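Local coordinates for protein bifunctional pinoresinol-lariciresinol reductase 1 (PDB 1QYD) that catalyses the NADPH-dependent, enantioselective reduction of pinoresinol to lariciresinol and then of lariciresinol to secoisolariciresinol in lignan biosynthesis, at residues A[109-114]-A[212-217]; A[140-145]-A[152-157]. All coordinates share one frame; numbering follows the deposited sequence.

Contact 1: A[109-114]-A[212-217]; sequences IKRFLP and QTLNKT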
ATOM      1  N   ILE A 109      -3.659 -14.741  25.707  1.00 23.68           N
ATOM      2  CA  ILE A 109      -3.046 -13.409  25.736  1.00 23.79           C
ATOM      3  C   ILE A 109      -3.894 -12.452  26.585  1.00 26.07           C
ATOM      4  O   ILE A 109      -5.107 -12.283  26.388  1.00 28.72           O
ATOM      5  CB  ILE A 109      -2.866 -12.890  24.262  1.00 20.95           C
ATOM      6  CG1 ILE A 109      -1.381 -12.898  23.948  1.00 16.52           C
ATOM      7  CG2 ILE A 109      -3.269 -11.436  24.040  1.00 24.44           C
ATOM      8  CD1 ILE A 109      -0.678 -14.209  23.606  1.00 10.08           C
ATOM      9  N   LYS A 110      -3.210 -11.905  27.604  1.00 26.44           N
ATOM     10  CA  LYS A 110      -3.761 -10.937  28.543  1.00 25.52           C
ATOM     11  C   LYS A 110      -3.631  -9.491  28.063  1.00 22.96           C
ATOM     12  O   LYS A 110      -4.320  -8.610  28.575  1.00 23.92           O
ATOM     13  CB  LYS A 110      -3.059 -11.077  29.899  1.00 30.57           C
ATOM     14  CG  LYS A 110      -3.445 -12.287  30.738  1.00 33.78           C
ATOM     15  CD  LYS A 110      -4.907 -12.108  31.129  1.00 44.98           C
ATOM     16  CE  LYS A 110      -5.471 -13.300  31.891  1.00 45.75           C
ATOM     17  NZ  LYS A 110      -6.842 -13.011  32.259  1.00 44.70           N
ATOM     18  N   ARG A 111      -2.744  -9.232  27.090  1.00 19.88           N
ATOM     19  CA  ARG A 111      -2.518  -7.922  26.493  1.00 17.98           C
ATOM     20  C   ARG A 111      -1.725  -7.951  25.213  1.00 10.92           C
ATOM     21  O   ARG A 111      -0.668  -8.558  25.091  1.00 10.14           O
ATOM     22  CB  ARG A 111      -1.734  -6.967  27.381  1.00 24.41           C
ATOM     23  CG  ARG A 111      -1.975  -5.498  27.065  1.00 12.75           C
ATOM     24  CD  ARG A 111      -3.383  -5.092  27.467  1.00  8.44           C
ATOM     25  NE  ARG A 111      -3.654  -5.333  28.870  1.00  5.01           N
ATOM     26  CZ  ARG A 111      -3.402  -4.423  29.799  1.00 10.17           C
ATOM     27  NH1 ARG A 111      -2.876  -3.231  29.498  1.00 10.12           N
ATOM     28  NH2 ARG A 111      -3.739  -4.713  31.046  1.00  4.80           N
ATOM     29  N   PHE A 112      -2.288  -7.175  24.309  1.00 12.56           N
ATOM     30  CA  PHE A 112      -1.719  -6.907  23.003  1.00 12.65           C
ATOM     31  C   PHE A 112      -1.598  -5.398  22.804  1.00 11.63           C
ATOM     32  O   PHE A 112      -2.573  -4.649  22.944  1.00  8.18           O
ATOM     33  CB  PHE A 112      -2.610  -7.477  21.958  1.00 10.33           C
ATOM     34  CG  PHE A 112      -2.075  -7.304  20.558  1.00  2.89           C
ATOM     35  CD1 PHE A 112      -0.721  -7.445  20.288  1.00  2.00           C
ATOM     36  CD2 PHE A 112      -2.973  -7.059  19.521  1.00  7.14           C
ATOM     37  CE1 PHE A 112      -0.266  -7.347  18.970  1.00  6.62           C
ATOM     38  CE2 PHE A 112      -2.521  -6.957  18.210  1.00  2.00           C
ATOM     39  CZ  PHE A 112      -1.163  -7.102  17.935  1.00  2.59           C
ATOM     40  N   LEU A 113      -0.340  -5.019  22.529  1.00 10.03           N
ATOM     41  CA  LEU A 113       0.084  -3.650  22.224  1.00  5.14           C
ATOM     42  C   LEU A 113       0.548  -3.596  20.764  1.00  2.00           C
ATOM     43  O   LEU A 113       1.611  -4.152  20.456  1.00  2.00           O
ATOM     44  CB  LEU A 113       1.228  -3.203  23.161  1.00  2.00           C
ATOM     45  CG  LEU A 113       0.901  -2.765  24.589  1.00  2.00           C
ATOM     46  CD1 LEU A 113       0.830  -3.956  25.464  1.00  2.00           C
ATOM     47  CD2 LEU A 113       2.004  -1.881  25.189  1.00  6.04           C
ATOM     48  N   PRO A 114      -0.249  -3.028  19.819  1.00  2.00           N
ATOM     49  CA  PRO A 114       0.041  -2.909  18.375  1.00  2.11           C
ATOM     50  C   PRO A 114       1.217  -2.028  17.995  1.00  4.08           C
ATOM     51  O   PRO A 114       1.882  -1.466  18.870  1.00 11.95           O
ATOM     52  CB  PRO A 114      -1.209  -2.372  17.696  1.00  2.00           C
ATOM     53  CG  PRO A 114      -2.268  -2.634  18.679  1.00  3.21           C
ATOM     54  CD  PRO A 114      -1.588  -2.541  20.047  1.00  2.00           C
ATOM     55  N   GLN A 212      -5.406  -0.638  34.759  1.00 26.99           N
ATOM     56  CA  GLN A 212      -5.697   0.702  34.299  1.00 21.64           C
ATOM     57  C   GLN A 212      -5.454   0.938  32.815  1.00 21.32           C
ATOM     58  O   GLN A 212      -6.156   1.763  32.240  1.00 20.78           O
ATOM     59  CB  GLN A 212      -4.850   1.715  35.049  1.00 25.33           C
ATOM     60  CG  GLN A 212      -5.011   1.701  36.557  1.00 27.04           C
ATOM     61  CD  GLN A 212      -4.973   3.108  37.133  1.00 30.51           C
ATOM     62  OE1 GLN A 212      -4.087   3.466  37.917  1.00 33.57           O
ATOM     63  NE2 GLN A 212      -5.954   3.932  36.742  1.00 31.39           N
ATOM     64  N   THR A 213      -4.467   0.300  32.155  1.00 19.39           N
ATOM     65  CA  THR A 213      -4.226   0.570  30.743  1.00 18.74           C
ATOM     66  C   THR A 213      -4.971  -0.363  29.803  1.00 20.77           C
ATOM     67  O   THR A 213      -4.775  -0.390  28.582  1.00 18.90           O
ATOM     68  CB  THR A 213      -2.700   0.535  30.472  1.00 15.43           C
ATOM     69  OG1 THR A 213      -2.171  -0.731  30.789  1.00 18.31           O
ATOM     70  CG2 THR A 213      -2.005   1.542  31.333  1.00 16.23           C
ATOM     71  N   LEU A 214      -5.917  -1.057  30.442  1.00 23.33           N
ATOM     72  CA  LEU A 214      -6.785  -2.035  29.813  1.00 29.00           C
ATOM     73  C   LEU A 214      -7.837  -1.427  28.895  1.00 33.02           C
ATOM     74  O   LEU A 214      -8.808  -0.795  29.342  1.00 40.09           O
ATOM     75  CB  LEU A 214      -7.466  -2.824  30.901  1.00 30.11           C
ATOM     76  CG  LEU A 214      -7.476  -4.335  30.893  1.00 30.13           C
ATOM     77  CD1 LEU A 214      -8.082  -4.719  32.236  1.00 28.31           C
ATOM     78  CD2 LEU A 214      -8.193  -4.916  29.667  1.00 19.99           C
ATOM     79  N   ASN A 215      -7.629  -1.669  27.595  1.00 27.99           N
ATOM     80  CA  ASN A 215      -8.452  -1.183  26.487  1.00 27.82           C
ATOM     81  C   ASN A 215      -8.408   0.323  26.250  1.00 28.94           C
ATOM     82  O   ASN A 215      -9.026   0.860  25.327  1.00 32.93           O
ATOM     83  CB  ASN A 215      -9.928  -1.633  26.667  1.00 27.30           C
ATOM     84  CG  ASN A 215     -10.167  -3.144  26.534  1.00 24.79           C
ATOM     85  OD1 ASN A 215      -9.643  -3.849  25.674  1.00 18.47           O
ATOM     86  ND2 ASN A 215     -11.012  -3.704  27.388  1.00 26.90           N
ATOM     87  N   LYS A 216      -7.588   0.985  27.072  1.00 28.72           N
ATOM     88  CA  LYS A 216      -7.293   2.401  27.047  1.00 23.43           C
ATOM     89  C   LYS A 216      -6.083   2.757  26.175  1.00 23.20           C
ATOM     90  O   LYS A 216      -5.168   1.944  25.961  1.00 18.97           O
ATOM     91  CB  LYS A 216      -7.041   2.864  28.471  1.00 18.25           C
ATOM     92  CG  LYS A 216      -8.251   3.066  29.372  1.00 23.95           C
ATOM     93  CD  LYS A 216      -7.776   3.773  30.637  1.00 23.60           C
ATOM     94  CE  LYS A 216      -8.886   4.338  31.528  1.00 30.16           C
ATOM     95  NZ  LYS A 216      -8.393   4.882  32.786  1.00 18.67           N
ATOM     96  N   THR A 217      -6.088   4.010  25.654  1.00 26.28           N
ATOM     97  CA  THR A 217      -4.962   4.553  24.876  1.00 20.52           C
ATOM     98  C   THR A 217      -3.992   5.166  25.880  1.00 23.23           C
ATOM     99  O   THR A 217      -4.417   5.858  26.806  1.00 25.12           O
ATOM    100  CB  THR A 217      -5.415   5.640  23.853  1.00 15.57           C
ATOM    101  OG1 THR A 217      -6.387   5.028  22.981  1.00 11.95           O
ATOM    102  CG2 THR A 217      -4.264   6.161  23.000  1.00  7.40           C
TER
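Arg111 reaches from the start of strand 111-113 of the parallel Rossmann sheet to Thr213 and Leu214 in the loop that leads into strand 217-219, its NE held by a weak hydrogen bond, 3.4 Å long, to the backbone O of Lys110 just before it. The side chain of Arg111 is not stretched out: it bends at chi2 (70°) and again at chi3 (57°), which folds the guanidinium back near its own backbone and turns its NH1 and NH2 end to the loop. There NH1 donates a hydrogen bond to Thr213 OG1 at 2.9 Å, with an N-H...O angle of 150°. The hydroxyl oxygen sits at the edge of the guanidinium, almost exactly in its plane. Leu214 instead lies over one face, its CG 3.8 Å from Arg111 NH2, apolar carbon being suited to a face that carries no N-H. Beyond the two segments, NH1 also bonds Thr153 OG1, NH2 bonds the carbonyl of Asp210, and Thr213 OG1 bonds the carbonyl of Ser207. A small hydroxyl residue suits position 213, because one oxygen can serve both the arginine and the end of helix 197-207. Farther along, Phe112 packs on helix 96-105, while Leu113 and Pro114 touch Val155 and Tyr154. Arginine suits position 111 because its divergent N-H groups can meet several oxygens at once. With neutral oxygens as the partners named here, the contact relies on directed hydrogen bonds rather than on a salt bridge, and these probably fix the rotation of the guanidinium.

Contact 2: A[140-145]-A[152-157]; sequences KVRRAI and YTYVSS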
ATOM      1  N   LYS A 140      -7.332  -0.084  10.831  1.00 16.09           N
ATOM      2  CA  LYS A 140      -7.803  -1.394  10.403  1.00 18.56           C
ATOM      3  C   LYS A 140      -7.415  -2.491  11.380  1.00 15.08           C
ATOM      4  O   LYS A 140      -8.206  -3.369  11.744  1.00 18.00           O
ATOM      5  CB  LYS A 140      -7.224  -1.751   9.055  1.00 19.56           C
ATOM      6  CG  LYS A 140      -7.985  -1.051   7.987  1.00 22.62           C
ATOM      7  CD  LYS A 140      -7.679  -1.872   6.754  1.00 33.02           C
ATOM      8  CE  LYS A 140      -8.967  -2.101   5.963  1.00 37.10           C
ATOM      9  NZ  LYS A 140      -9.517  -0.881   5.381  1.00 40.13           N
ATOM     10  N   VAL A 141      -6.165  -2.344  11.808  1.00  8.03           N
ATOM     11  CA  VAL A 141      -5.521  -3.162  12.805  1.00  9.30           C
ATOM     12  C   VAL A 141      -6.178  -2.927  14.162  1.00 15.78           C
ATOM     13  O   VAL A 141      -6.414  -3.915  14.861  1.00 20.29           O
ATOM     14  CB  VAL A 141      -4.036  -2.764  12.743  1.00 12.95           C
ATOM     15  CG1 VAL A 141      -3.225  -3.247  13.945  1.00  9.84           C
ATOM     16  CG2 VAL A 141      -3.501  -3.352  11.422  1.00 11.42           C
ATOM     17  N   ARG A 142      -6.493  -1.660  14.549  1.00 14.58           N
ATOM     18  CA  ARG A 142      -7.137  -1.321  15.812  1.00  9.11           C
ATOM     19  C   ARG A 142      -8.564  -1.771  15.848  1.00  7.50           C
ATOM     20  O   ARG A 142      -8.979  -2.335  16.843  1.00  7.37           O
ATOM     21  CB  ARG A 142      -7.225   0.172  16.116  1.00 17.72           C
ATOM     22  CG  ARG A 142      -6.007   0.942  16.562  1.00 17.27           C
ATOM     23  CD  ARG A 142      -6.496   2.207  17.207  1.00 11.04           C
ATOM     24  NE  ARG A 142      -5.354   3.011  17.605  1.00 23.33           N
ATOM     25  CZ  ARG A 142      -5.431   4.061  18.441  1.00 20.51           C
ATOM     26  NH1 ARG A 142      -6.579   4.455  18.987  1.00  7.71           N
ATOM     27  NH2 ARG A 142      -4.328   4.748  18.740  1.00 20.17           N
ATOM     28  N   ARG A 143      -9.345  -1.500  14.806  1.00  6.03           N
ATOM     29  CA  ARG A 143     -10.744  -1.898  14.758  1.00  8.61           C
ATOM     30  C   ARG A 143     -10.996  -3.402  14.702  1.00 14.24           C
ATOM     31  O   ARG A 143     -12.099  -3.825  15.036  1.00 23.02           O
ATOM     32  CB  ARG A 143     -11.396  -1.247  13.559  1.00  2.00           C
ATOM     33  CG  ARG A 143     -12.464  -0.283  13.988  1.00  9.85           C
ATOM     34  CD  ARG A 143     -12.057   1.176  13.815  1.00 22.44           C
ATOM     35  NE  ARG A 143     -10.875   1.531  14.585  1.00 29.47           N
ATOM     36  CZ  ARG A 143     -10.902   1.771  15.907  1.00 33.32           C
ATOM     37  NH1 ARG A 143     -12.043   1.713  16.603  1.00 43.59           N
ATOM     38  NH2 ARG A 143      -9.759   1.979  16.576  1.00 27.50           N
ATOM     39  N   ALA A 144     -10.005  -4.199  14.231  1.00 17.35           N
ATOM     40  CA  ALA A 144      -9.998  -5.668  14.167  1.00  9.59           C
ATOM     41  C   ALA A 144      -9.591  -6.302  15.487  1.00  9.81           C
ATOM     42  O   ALA A 144     -10.009  -7.400  15.805  1.00 17.22           O
ATOM     43  CB  ALA A 144      -9.015  -6.170  13.142  1.00  5.02           C
ATOM     44  N   ILE A 145      -8.747  -5.644  16.273  1.00 16.95           N
ATOM     45  CA  ILE A 145      -8.363  -6.058  17.607  1.00 17.78           C
ATOM     46  C   ILE A 145      -9.635  -6.013  18.420  1.00 22.82           C
ATOM     47  O   ILE A 145     -10.064  -7.076  18.836  1.00 30.95           O
ATOM     48  CB  ILE A 145      -7.296  -5.081  18.165  1.00 16.53           C
ATOM     49  CG1 ILE A 145      -5.972  -5.574  17.682  1.00 18.85           C
ATOM     50  CG2 ILE A 145      -7.278  -4.981  19.689  1.00 15.05           C
ATOM     51  CD1 ILE A 145      -4.904  -4.613  18.194  1.00 24.21           C
ATOM     52  N   TYR A 152      -6.277  -4.711  24.830  1.00 28.21           N
ATOM     53  CA  TYR A 152      -5.328  -3.718  24.275  1.00 30.84           C
ATOM     54  C   TYR A 152      -4.893  -2.501  25.095  1.00 28.47           C
ATOM     55  O   TYR A 152      -5.470  -2.074  26.098  1.00 28.71           O
ATOM     56  CB  TYR A 152      -5.842  -3.149  22.922  1.00 29.05           C
ATOM     57  CG  TYR A 152      -7.320  -2.775  22.864  1.00 34.85           C
ATOM     58  CD1 TYR A 152      -8.245  -3.806  22.696  1.00 41.03           C
ATOM     59  CD2 TYR A 152      -7.782  -1.457  22.968  1.00 33.33           C
ATOM     60  CE1 TYR A 152      -9.617  -3.541  22.638  1.00 43.90           C
ATOM     61  CE2 TYR A 152      -9.158  -1.179  22.908  1.00 32.08           C
ATOM     62  CZ  TYR A 152     -10.075  -2.229  22.745  1.00 38.92           C
ATOM     63  OH  TYR A 152     -11.456  -2.025  22.700  1.00 37.51           O
ATOM     64  N   THR A 153      -3.766  -1.956  24.652  1.00 26.21           N
ATOM     65  CA  THR A 153      -3.243  -0.706  25.181  1.00 21.10           C
ATOM     66  C   THR A 153      -2.637  -0.120  23.946  1.00 19.12           C
ATOM     67  O   THR A 153      -1.810  -0.772  23.311  1.00 14.36           O
ATOM     68  CB  THR A 153      -2.141  -0.883  26.194  1.00 16.67           C
ATOM     69  OG1 THR A 153      -2.625  -1.752  27.208  1.00 13.78           O
ATOM     70  CG2 THR A 153      -1.735   0.449  26.780  1.00 17.71           C
ATOM     71  N   TYR A 154      -3.112   1.063  23.549  1.00 19.65           N
ATOM     72  CA  TYR A 154      -2.526   1.713  22.383  1.00 16.17           C
ATOM     73  C   TYR A 154      -1.536   2.754  22.881  1.00 11.22           C
ATOM     74  O   TYR A 154      -1.881   3.740  23.515  1.00  6.10           O
ATOM     75  CB  TYR A 154      -3.616   2.354  21.553  1.00 18.71           C
ATOM     76  CG  TYR A 154      -4.615   1.346  21.016  1.00 21.74           C
ATOM     77  CD1 TYR A 154      -5.970   1.621  21.095  1.00 24.10           C
ATOM     78  CD2 TYR A 154      -4.189   0.161  20.426  1.00 26.24           C
ATOM     79  CE1 TYR A 154      -6.904   0.727  20.576  1.00 28.17           C
ATOM     80  CE2 TYR A 154      -5.122  -0.743  19.912  1.00 26.14           C
ATOM     81  CZ  TYR A 154      -6.477  -0.451  19.981  1.00 23.87           C
ATOM     82  OH  TYR A 154      -7.395  -1.306  19.416  1.00 26.40           O
ATOM     83  N   VAL A 155      -0.254   2.470  22.676  1.00 10.48           N
ATOM     84  CA  VAL A 155       0.816   3.317  23.152  1.00  6.53           C
ATOM     85  C   VAL A 155       1.128   4.401  22.150  1.00  9.15           C
ATOM     86  O   VAL A 155       1.979   4.209  21.287  1.00  8.34           O
ATOM     87  CB  VAL A 155       2.085   2.490  23.435  1.00  8.47           C
ATOM     88  CG1 VAL A 155       2.143   2.127  24.904  1.00  2.00           C
ATOM     89  CG2 VAL A 155       2.069   1.197  22.612  1.00 21.27           C
ATOM     90  N   SER A 156       0.364   5.515  22.237  1.00 13.35           N
ATOM     91  CA  SER A 156       0.555   6.746  21.454  1.00 13.43           C
ATOM     92  C   SER A 156       1.589   7.530  22.245  1.00  9.82           C
ATOM     93  O   SER A 156       1.355   7.973  23.367  1.00  8.63           O
ATOM     94  CB  SER A 156      -0.719   7.510  21.397  1.00 16.08           C
ATOM     95  OG  SER A 156      -0.509   8.458  20.389  1.00 18.83           O
ATOM     96  N   SER A 157       2.777   7.628  21.666  1.00  9.41           N
ATOM     97  CA  SER A 157       3.952   8.069  22.388  1.00  8.69           C
ATOM     98  C   SER A 157       4.675   9.299  21.841  1.00 10.56           C
ATOM     99  O   SER A 157       5.640   9.794  22.405  1.00  4.92           O
ATOM    100  CB  SER A 157       4.852   6.860  22.438  1.00  5.87           C
ATOM    101  OG  SER A 157       5.281   6.515  21.123  1.00  8.24           O
TER
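Arg142 NH2, lying over Tyr154, is gripped by two carboxylates in salt bridges, Glu116 OE1 and Asp120 OD2, while NH1 pairs with Asp122. This is helix-on-strand packing in the Rossmann-type reductase fold: helix 133-147 turns back through a short loop into strand 154-156. Arg142, inferred to bind NADP(+), lays its guanidinium flat on the Tyr154 ring, the planes 16° apart and the centres 4.2 Å from each other. The cation-pi contact is off-centre; Arg142 CD, by contrast, stands over the ring face in a CH-pi contact, 3.9 Å from the centroid. The chain reaches this far because it is extended from CG to NE (chi2 -161°, chi3 -178°). Arginine suits the place, since its flat face rests on an aromatic ring while its N-H groups meet acids, which would probably offset the buried charge. Tyr154 OH is hydrogen-bonded to Glu146 OE1, with Arg142 O merely near. One turn on, beta-branched Ile145 has carbon to spare for both tyrosines: CD1 of its longer branch comes to the edge of the Tyr154 ring, and CG2 lies against both, 3.7 Å from Tyr154 OH and 3.4 Å from Tyr152 CD1.

Contacts 1 and 2 have centres about 8 Å apart and lie on the same side of the chain's centre. Along the chain the order is 109-114, 140-145, 152-157 and 212-217, so contact 2 falls wholly between the two halves of contact 1. They meet directly: Asn215 N approaches Tyr152 O at 2.7 Å in a probable hydrogen bond. Strand 111-113 belongs to the Rossmann sheet, and 154-156 comes next to it; 154-156 and 217-219 are parallel neighbours. Contact 1 ties strand 111-113 to the loop before 217-219, and contact 2 lays helix 133-147, which carries the inferred catalytic Lys138, against 154-156. Between them Phe112 CE2 packs 3.3 Å from Ile145 CD1.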